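Local coordinates for protein biphenyl 2,3-Dioxygenase Beta Subunit (PDB 2GBW) that probably serves as the largely structural partner of the alpha subunit in a Rieske non-heme iron dioxygenase that attacks biphenyl, at residues H19-E23 with R140-L144; V24-Q28 with I99-V103; A68-N72 with N169-F173. Where two conformers were deposited one is given. Numbering follows the deposited sequence.

Contact 1: residues H19-E23 with R140-L144; sequences HYRAE and REDKL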
# COMPACT_ATOMS: atom_id res chain seq x y z
N HIS B 19 -17.72 8.83 -29.66
CA HIS B 19 -17.15 7.57 -30.09
C HIS B 19 -16.34 6.87 -28.97
O HIS B 19 -16.56 5.69 -28.70
CB HIS B 19 -16.24 7.78 -31.31
CG HIS B 19 -15.46 6.56 -31.71
ND1 HIS B 19 -15.97 5.59 -32.55
CD2 HIS B 19 -14.23 6.12 -31.32
CE1 HIS B 19 -15.08 4.63 -32.68
NE2 HIS B 19 -14.01 4.93 -31.96
N TYR B 20 -15.42 7.60 -28.36
CA TYR B 20 -14.62 7.07 -27.26
C TYR B 20 -15.48 6.66 -26.05
O TYR B 20 -15.22 5.64 -25.44
CB TYR B 20 -13.55 8.07 -26.85
CG TYR B 20 -12.28 8.06 -27.69
CD1 TYR B 20 -11.99 7.01 -28.55
CD2 TYR B 20 -11.37 9.10 -27.60
CE1 TYR B 20 -10.83 7.01 -29.30
CE2 TYR B 20 -10.22 9.10 -28.34
CZ TYR B 20 -9.95 8.06 -29.19
OH TYR B 20 -8.79 8.07 -29.93
N ARG B 21 -16.50 7.45 -25.71
CA ARG B 21 -17.41 7.09 -24.59
C ARG B 21 -18.16 5.80 -24.88
O ARG B 21 -18.28 4.94 -24.00
CB ARG B 21 -18.38 8.25 -24.30
CG ARG B 21 -17.72 9.43 -23.58
CD ARG B 21 -18.77 10.49 -23.12
NE ARG B 21 -19.49 11.16 -24.18
CZ ARG B 21 -19.19 12.37 -24.66
NH1 ARG B 21 -18.16 13.04 -24.19
NH2 ARG B 21 -19.93 12.91 -25.62
N ALA B 22 -18.57 5.62 -26.14
CA ALA B 22 -19.27 4.38 -26.54
C ALA B 22 -18.35 3.19 -26.49
O ALA B 22 -18.77 2.08 -26.08
CB ALA B 22 -20.01 4.55 -27.94
N GLU B 23 -17.11 3.42 -26.90
CA GLU B 23 -16.06 2.41 -26.84
C GLU B 23 -15.86 1.93 -25.40
O GLU B 23 -15.93 0.75 -25.12
CB GLU B 23 -14.76 2.98 -27.40
CG GLU B 23 -13.61 2.01 -27.40
CD GLU B 23 -12.46 2.49 -28.25
OE1 GLU B 23 -11.95 3.59 -27.98
OE2 GLU B 23 -12.07 1.78 -29.18
N ARG B 140 -2.63 7.22 -25.13
CA ARG B 140 -3.13 6.55 -26.29
C ARG B 140 -2.92 7.48 -27.50
O ARG B 140 -3.22 8.68 -27.43
CB ARG B 140 -4.60 6.20 -26.11
CG ARG B 140 -5.21 5.58 -27.36
CD ARG B 140 -6.55 4.94 -27.10
NE ARG B 140 -7.56 5.94 -26.73
CZ ARG B 140 -8.80 5.67 -26.37
NH1 ARG B 140 -9.23 4.43 -26.36
NH2 ARG B 140 -9.64 6.66 -26.05
N GLU B 141 -2.39 6.93 -28.58
CA GLU B 141 -2.16 7.66 -29.82
C GLU B 141 -2.88 6.84 -30.90
O GLU B 141 -2.43 5.74 -31.23
CB GLU B 141 -0.67 7.82 -30.10
CG GLU B 141 0.05 8.63 -29.02
CD GLU B 141 1.57 8.66 -29.14
OE1 GLU B 141 2.17 8.04 -30.05
OE2 GLU B 141 2.18 9.36 -28.27
N ASP B 142 -4.02 7.37 -31.40
CA ASP B 142 -4.85 6.70 -32.45
C ASP B 142 -4.75 7.43 -33.76
O ASP B 142 -4.59 8.66 -33.79
CB ASP B 142 -6.35 6.69 -32.07
CG ASP B 142 -6.72 5.71 -30.95
OD1 ASP B 142 -5.93 4.78 -30.62
OD2 ASP B 142 -7.87 5.85 -30.44
N LYS B 143 -4.91 6.68 -34.86
CA LYS B 143 -5.35 7.19 -36.14
C LYS B 143 -6.74 6.62 -36.34
O LYS B 143 -6.92 5.39 -36.27
CB LYS B 143 -4.48 6.71 -37.28
CG LYS B 143 -2.98 7.08 -37.19
CD LYS B 143 -2.42 7.44 -38.57
CE LYS B 143 -2.89 8.83 -39.05
NZ LYS B 143 -2.96 9.04 -40.54
N LEU B 144 -7.72 7.49 -36.54
CA LEU B 144 -9.10 7.09 -36.81
C LEU B 144 -9.49 7.50 -38.21
O LEU B 144 -8.95 8.47 -38.76
CB LEU B 144 -10.05 7.81 -35.88
CG LEU B 144 -9.87 7.74 -34.36
CD1 LEU B 144 -11.00 8.53 -33.75
CD2 LEU B 144 -9.90 6.32 -33.80
O HOH W 1 -6.55 8.71 -28.40
O HOH W 2 -12.26 4.98 -25.74
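The ring of Tyr20 lies under the guanidinium of Arg140, which stacks flat over one ring face: Arg140 CZ sits 3.9 Å from the ring centroid, 16° off the normal, and the planes meet at 28°, a cation-pi contact. At its ring edge Tyr20 makes a very short hydrogen bond, with OH donating to Asp142 OD2 at 2.5 Å. One helical turn on, Glu23 OE1 forms a salt bridge to Arg140 NH1 at 3.3 Å. Asp142 OD2 adds a long one, 3.7 Å from Arg140 NE, with no N-H pointing at the oxygen. Water 2 donates to Tyr20 O (3.0 Å) and Glu23 OE1 (2.7 Å) and accepts from Arg140 NH2 (3.1 Å). Arg140 also pairs with the C-terminal carboxylate of Cys174. Glu23 OE2 bonds to Trp35 and, like Asp142 OD1, pairs with Arg156, so Glu23, Arg140 and Asp142 each have an opposite charge beside them. Arg140, Asp142 and Leu144, every second residue of the strand, point toward the helix. The axes approach only to 13.6 Å, at 111°, a gap that long side chains bridge. This is a buried salt-bridge network between helix 10-28 and the curved sheet of an NTF2-like alpha+beta fold.

Contact 2: residues V24-Q28 with I99-V103; sequences VRMFQ and IRYFV
Helix 24-28 runs nearly antiparallel to strand 99-103 (164°, axes 8.3 Å apart at closest), with Val24 CA 6.5 Å from Tyr101 CA and Gln28 CA 5.9 Å from Ile99 CA. Val24 (t) wedges between two strand side chains: CG1 meets Tyr101 CB and CG2 meets Val103 CG2, both at 3.8 Å. Tyr101 (chi1 m, chi2 78°) brings its ring against Phe27 (m), whose CD2 lies over one face of it and whose CB is 3.5 Å from Tyr101 CE1; the pair is oblique, centroids 5.3 Å apart and planes at 40°. Gln28, extended (m, t), reaches across to the strand backbone, its CG 3.4 Å from Ile99 O, its OE1 accepting a hydrogen bond from Tyr101 N (2.9 Å, 167°). Water 3 joins Gln28 O (2.9 Å) to Ile99 N (3.1 Å). Asn121 of the second subunit also bonds Gln28 OE1, and Asp161 of that subunit pairs with Arg100. Such packing belongs to the NTF2-like fold; an apolar interior passes into a polar, water-bridged end at Gln28 and Ile99 that continues into the subunit interface.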
# COMPACT_ATOMS: atom_id res chain seq x y z
N VAL B 24 -15.61 2.87 -24.51
CA VAL B 24 -15.52 2.57 -23.09
C VAL B 24 -16.71 1.75 -22.59
O VAL B 24 -16.54 0.78 -21.86
CB VAL B 24 -15.34 3.83 -22.25
CG1 VAL B 24 -15.61 3.55 -20.81
CG2 VAL B 24 -13.95 4.36 -22.42
N ARG B 25 -17.91 2.12 -23.01
CA ARG B 25 -19.10 1.39 -22.57
C ARG B 25 -19.07 -0.06 -23.05
O ARG B 25 -19.46 -0.96 -22.33
CB ARG B 25 -20.37 2.10 -23.02
CG ARG B 25 -21.63 1.73 -22.26
CD ARG B 25 -22.84 2.50 -22.80
NE ARG B 25 -23.39 1.87 -24.00
CZ ARG B 25 -23.58 2.47 -25.17
NH1 ARG B 25 -23.27 3.75 -25.35
NH2 ARG B 25 -24.08 1.78 -26.18
N MET B 26 -18.60 -0.27 -24.27
CA MET B 26 -18.50 -1.56 -24.77
C MET B 26 -17.46 -2.42 -24.00
O MET B 26 -17.82 -3.52 -23.61
CB MET B 26 -18.05 -1.54 -26.23
CG MET B 26 -18.97 -0.81 -27.16
SD MET B 26 -20.48 -1.67 -27.53
CE MET B 26 -21.61 -1.08 -26.26
N PHE B 27 -16.34 -1.84 -23.60
CA PHE B 27 -15.36 -2.54 -22.78
C PHE B 27 -15.92 -2.92 -21.41
O PHE B 27 -15.72 -4.04 -20.95
CB PHE B 27 -14.13 -1.67 -22.58
CG PHE B 27 -13.33 -1.42 -23.83
CD1 PHE B 27 -13.40 -2.28 -24.90
CD2 PHE B 27 -12.51 -0.32 -23.92
CE1 PHE B 27 -12.67 -2.04 -26.02
CE2 PHE B 27 -11.77 -0.09 -25.04
CZ PHE B 27 -11.85 -0.95 -26.09
N GLN B 28 -16.59 -1.98 -20.77
CA GLN B 28 -17.10 -2.12 -19.41
C GLN B 28 -18.24 -3.12 -19.33
O GLN B 28 -18.46 -3.71 -18.25
CB GLN B 28 -17.53 -0.77 -18.79
CG GLN B 28 -16.37 0.14 -18.52
CD GLN B 28 -16.70 1.54 -17.99
OE1 GLN B 28 -15.79 2.37 -17.81
NE2 GLN B 28 -17.97 1.81 -17.73
N ILE B 99 -14.03 -3.51 -14.60
CA ILE B 99 -13.04 -2.57 -15.11
C ILE B 99 -13.78 -1.25 -15.36
O ILE B 99 -14.97 -1.25 -15.74
CB ILE B 99 -12.35 -3.12 -16.36
CG1 ILE B 99 -11.21 -2.19 -16.81
CG2 ILE B 99 -13.37 -3.40 -17.48
CD1 ILE B 99 -10.24 -2.88 -17.73
N ARG B 100 -13.12 -0.16 -15.07
CA ARG B 100 -13.71 1.16 -15.32
C ARG B 100 -12.69 2.11 -15.86
O ARG B 100 -11.62 2.23 -15.35
CB ARG B 100 -14.36 1.74 -14.07
CG ARG B 100 -15.34 2.85 -14.32
CD ARG B 100 -16.30 3.23 -13.21
NE ARG B 100 -17.05 2.07 -12.67
CZ ARG B 100 -18.18 1.60 -13.19
NH1 ARG B 100 -18.80 2.18 -14.25
NH2 ARG B 100 -18.73 0.54 -12.65
N TYR B 101 -13.06 2.84 -16.90
CA TYR B 101 -12.10 3.67 -17.65
C TYR B 101 -12.44 5.16 -17.55
O TYR B 101 -13.60 5.58 -17.70
CB TYR B 101 -12.14 3.34 -19.17
CG TYR B 101 -11.77 1.96 -19.61
CD1 TYR B 101 -12.66 0.90 -19.49
CD2 TYR B 101 -10.59 1.72 -20.28
CE1 TYR B 101 -12.33 -0.38 -19.92
CE2 TYR B 101 -10.25 0.44 -20.70
CZ TYR B 101 -11.13 -0.59 -20.54
OH TYR B 101 -10.82 -1.84 -21.02
N PHE B 102 -11.41 5.96 -17.32
CA PHE B 102 -11.49 7.39 -17.24
C PHE B 102 -10.61 8.00 -18.32
O PHE B 102 -9.39 8.00 -18.22
CB PHE B 102 -11.13 7.86 -15.84
CG PHE B 102 -12.08 7.36 -14.78
CD1 PHE B 102 -11.92 6.10 -14.27
CD2 PHE B 102 -13.14 8.17 -14.29
CE1 PHE B 102 -12.81 5.58 -13.31
CE2 PHE B 102 -14.06 7.65 -13.32
CZ PHE B 102 -13.85 6.37 -12.80
N VAL B 103 -11.27 8.45 -19.39
CA VAL B 103 -10.58 8.94 -20.57
C VAL B 103 -10.62 10.45 -20.51
O VAL B 103 -11.69 11.03 -20.34
CB VAL B 103 -11.23 8.42 -21.87
CG1 VAL B 103 -10.55 9.01 -23.13
CG2 VAL B 103 -11.22 6.93 -21.90
O HOH W 3 -16.77 -4.13 -15.93

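Contact 3: residues A68-N72 with N169-F173; sequences AAIYN and NLYFF
A tyrosine on the outermost strand of this chain's sheet, meeting the C-terminal tail, defines this buried contact, in which a corner of the chain at 68-72 meets the irregular segment 169-173. The chain turns a corner at Ile70 (phi/psi -72/-41), and Tyr71 (-123/138) is extended, in strand 71-73; Ile70 and Tyr71 both face Met48 of strand 44-49, a classic beta bulge. Both CA-to-CB bonds point toward 169-173. The closest CA pair is Ile70 with Leu170, at 8.3 Å, so side chains of 68-72 reach across, to the tail's backbone as well as to the Leu170 side chain. Tyr71 (chi1 m, chi2 78°) donates a hydrogen bond from OH to Leu170 O, 2.7 Å away near the plane of the ring. Tyr71 OH also lies 3.2 Å from Phe172 O and 3.8 Å from Tyr171 CA. Ile70 (m, t) packs CD1 against Leu170 CD1 (m, t) at 3.8 Å. The tail is bent to offer its carbonyl: Asn169 (chi1 p) makes an Asx turn, Tyr171 N donating to Asn169 OD1 at 2.9 Å, and Tyr171 (-86/68) centres an inverse gamma turn with a weak Phe172 N to Leu170 O bond of 3.0 Å. Tyr171 turns away, its OH bonded to Arg81 O. The Leu170 side chain lies about 3 Å from that of His136, which binds zinc in a crystal structure of this protein, and the Leu170 backbone is hydrogen-bonded to the alpha subunit. One directed phenol-to-carbonyl bond and an aliphatic pair thus join the ties holding an irregular tail.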
# COMPACT_ATOMS: atom_id res chain seq x y z
N ALA B 68 10.21 -5.86 -29.18
CA ALA B 68 9.30 -6.38 -28.15
C ALA B 68 8.12 -5.43 -27.86
O ALA B 68 8.25 -4.21 -27.77
CB ALA B 68 10.04 -6.68 -26.85
N ALA B 69 6.96 -6.02 -27.76
CA ALA B 69 5.76 -5.31 -27.36
C ALA B 69 4.79 -6.25 -26.68
O ALA B 69 4.70 -7.42 -27.06
CB ALA B 69 5.12 -4.72 -28.61
N ILE B 70 4.02 -5.71 -25.74
CA ILE B 70 3.00 -6.47 -24.97
C ILE B 70 1.82 -6.80 -25.88
O ILE B 70 1.29 -7.92 -25.85
CB ILE B 70 2.58 -5.71 -23.70
CG1 ILE B 70 3.81 -5.58 -22.77
CG2 ILE B 70 1.43 -6.46 -22.94
CD1 ILE B 70 3.68 -4.42 -21.75
N TYR B 71 1.43 -5.84 -26.70
CA TYR B 71 0.53 -6.08 -27.82
C TYR B 71 1.19 -5.66 -29.14
O TYR B 71 1.84 -4.62 -29.23
CB TYR B 71 -0.78 -5.28 -27.68
CG TYR B 71 -1.73 -5.67 -26.57
CD1 TYR B 71 -1.51 -5.30 -25.24
CD2 TYR B 71 -2.87 -6.42 -26.85
CE1 TYR B 71 -2.41 -5.70 -24.23
CE2 TYR B 71 -3.76 -6.78 -25.87
CZ TYR B 71 -3.53 -6.40 -24.55
OH TYR B 71 -4.45 -6.78 -23.59
N ASN B 72 1.02 -6.48 -30.16
CA ASN B 72 1.50 -6.20 -31.49
C ASN B 72 0.67 -7.01 -32.49
O ASN B 72 1.14 -7.99 -33.07
CB ASN B 72 2.99 -6.55 -31.56
CG ASN B 72 3.71 -5.79 -32.61
OD1 ASN B 72 3.12 -5.12 -33.47
ND2 ASN B 72 5.04 -5.94 -32.59
N ASN B 169 -1.95 -9.08 -14.78
CA ASN B 169 -1.93 -9.10 -16.24
C ASN B 169 -2.35 -7.76 -16.79
O ASN B 169 -2.76 -6.86 -16.03
CB ASN B 169 -2.88 -10.17 -16.77
CG ASN B 169 -4.38 -9.89 -16.41
OD1 ASN B 169 -5.02 -8.94 -16.91
ND2 ASN B 169 -4.93 -10.76 -15.58
N LEU B 170 -2.22 -7.62 -18.10
CA LEU B 170 -2.68 -6.45 -18.85
C LEU B 170 -3.68 -6.88 -19.89
O LEU B 170 -3.73 -6.30 -21.01
CB LEU B 170 -1.48 -5.71 -19.52
CG LEU B 170 -0.54 -4.92 -18.63
CD1 LEU B 170 0.79 -4.53 -19.34
CD2 LEU B 170 -1.21 -3.64 -18.15
N TYR B 171 -4.52 -7.85 -19.50
CA TYR B 171 -5.55 -8.42 -20.37
C TYR B 171 -6.83 -7.57 -20.30
O TYR B 171 -7.89 -8.02 -19.82
CB TYR B 171 -5.83 -9.93 -20.06
CG TYR B 171 -6.21 -10.67 -21.33
CD1 TYR B 171 -7.48 -10.54 -21.90
CD2 TYR B 171 -5.26 -11.37 -22.05
CE1 TYR B 171 -7.81 -11.17 -23.10
CE2 TYR B 171 -5.58 -12.03 -23.22
CZ TYR B 171 -6.85 -11.89 -23.78
OH TYR B 171 -7.18 -12.52 -24.97
N PHE B 172 -6.71 -6.37 -20.85
CA PHE B 172 -7.86 -5.47 -21.11
C PHE B 172 -7.54 -4.64 -22.32
O PHE B 172 -6.38 -4.41 -22.63
CB PHE B 172 -8.16 -4.60 -19.91
CG PHE B 172 -7.02 -3.78 -19.45
CD1 PHE B 172 -6.77 -2.54 -20.01
CD2 PHE B 172 -6.17 -4.27 -18.44
CE1 PHE B 172 -5.70 -1.77 -19.56
CE2 PHE B 172 -5.10 -3.53 -17.98
CZ PHE B 172 -4.84 -2.30 -18.51
N PHE B 173 -8.57 -4.19 -23.01
CA PHE B 173 -8.37 -3.34 -24.17
C PHE B 173 -8.43 -1.87 -23.82
O PHE B 173 -9.06 -1.47 -22.85
CB PHE B 173 -9.41 -3.65 -25.24
CG PHE B 173 -9.39 -5.06 -25.73
CD1 PHE B 173 -8.37 -5.51 -26.53
CD2 PHE B 173 -10.41 -5.93 -25.40
CE1 PHE B 173 -8.35 -6.81 -26.97
CE2 PHE B 173 -10.38 -7.23 -25.85
CZ PHE B 173 -9.35 -7.66 -26.64

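In the fold
Contacts 1 and 2 share helix 10-28, one turn after another, and reach the same sheet; they touch where Arg140 NH2 approaches Val103 CG1 at 3.9 Å. Contact 1 is buried and mostly charged, contact 2 only partly buried, with an apolar interior and a polar end at Gln28 and Ile99; both abut the second subunit. Contact 3 is also buried, but joins a strand corner to the C-terminal tail, beside the alpha subunit. It meets contact 2 through Tyr101 OH and Phe173 O, 2.6 Å apart in a probable hydrogen bond, and through Phe27 CE1 and Phe173 CB at 3.7 Å. Contacts 1 and 3 do not touch, their nearest atoms being about 7 Å apart.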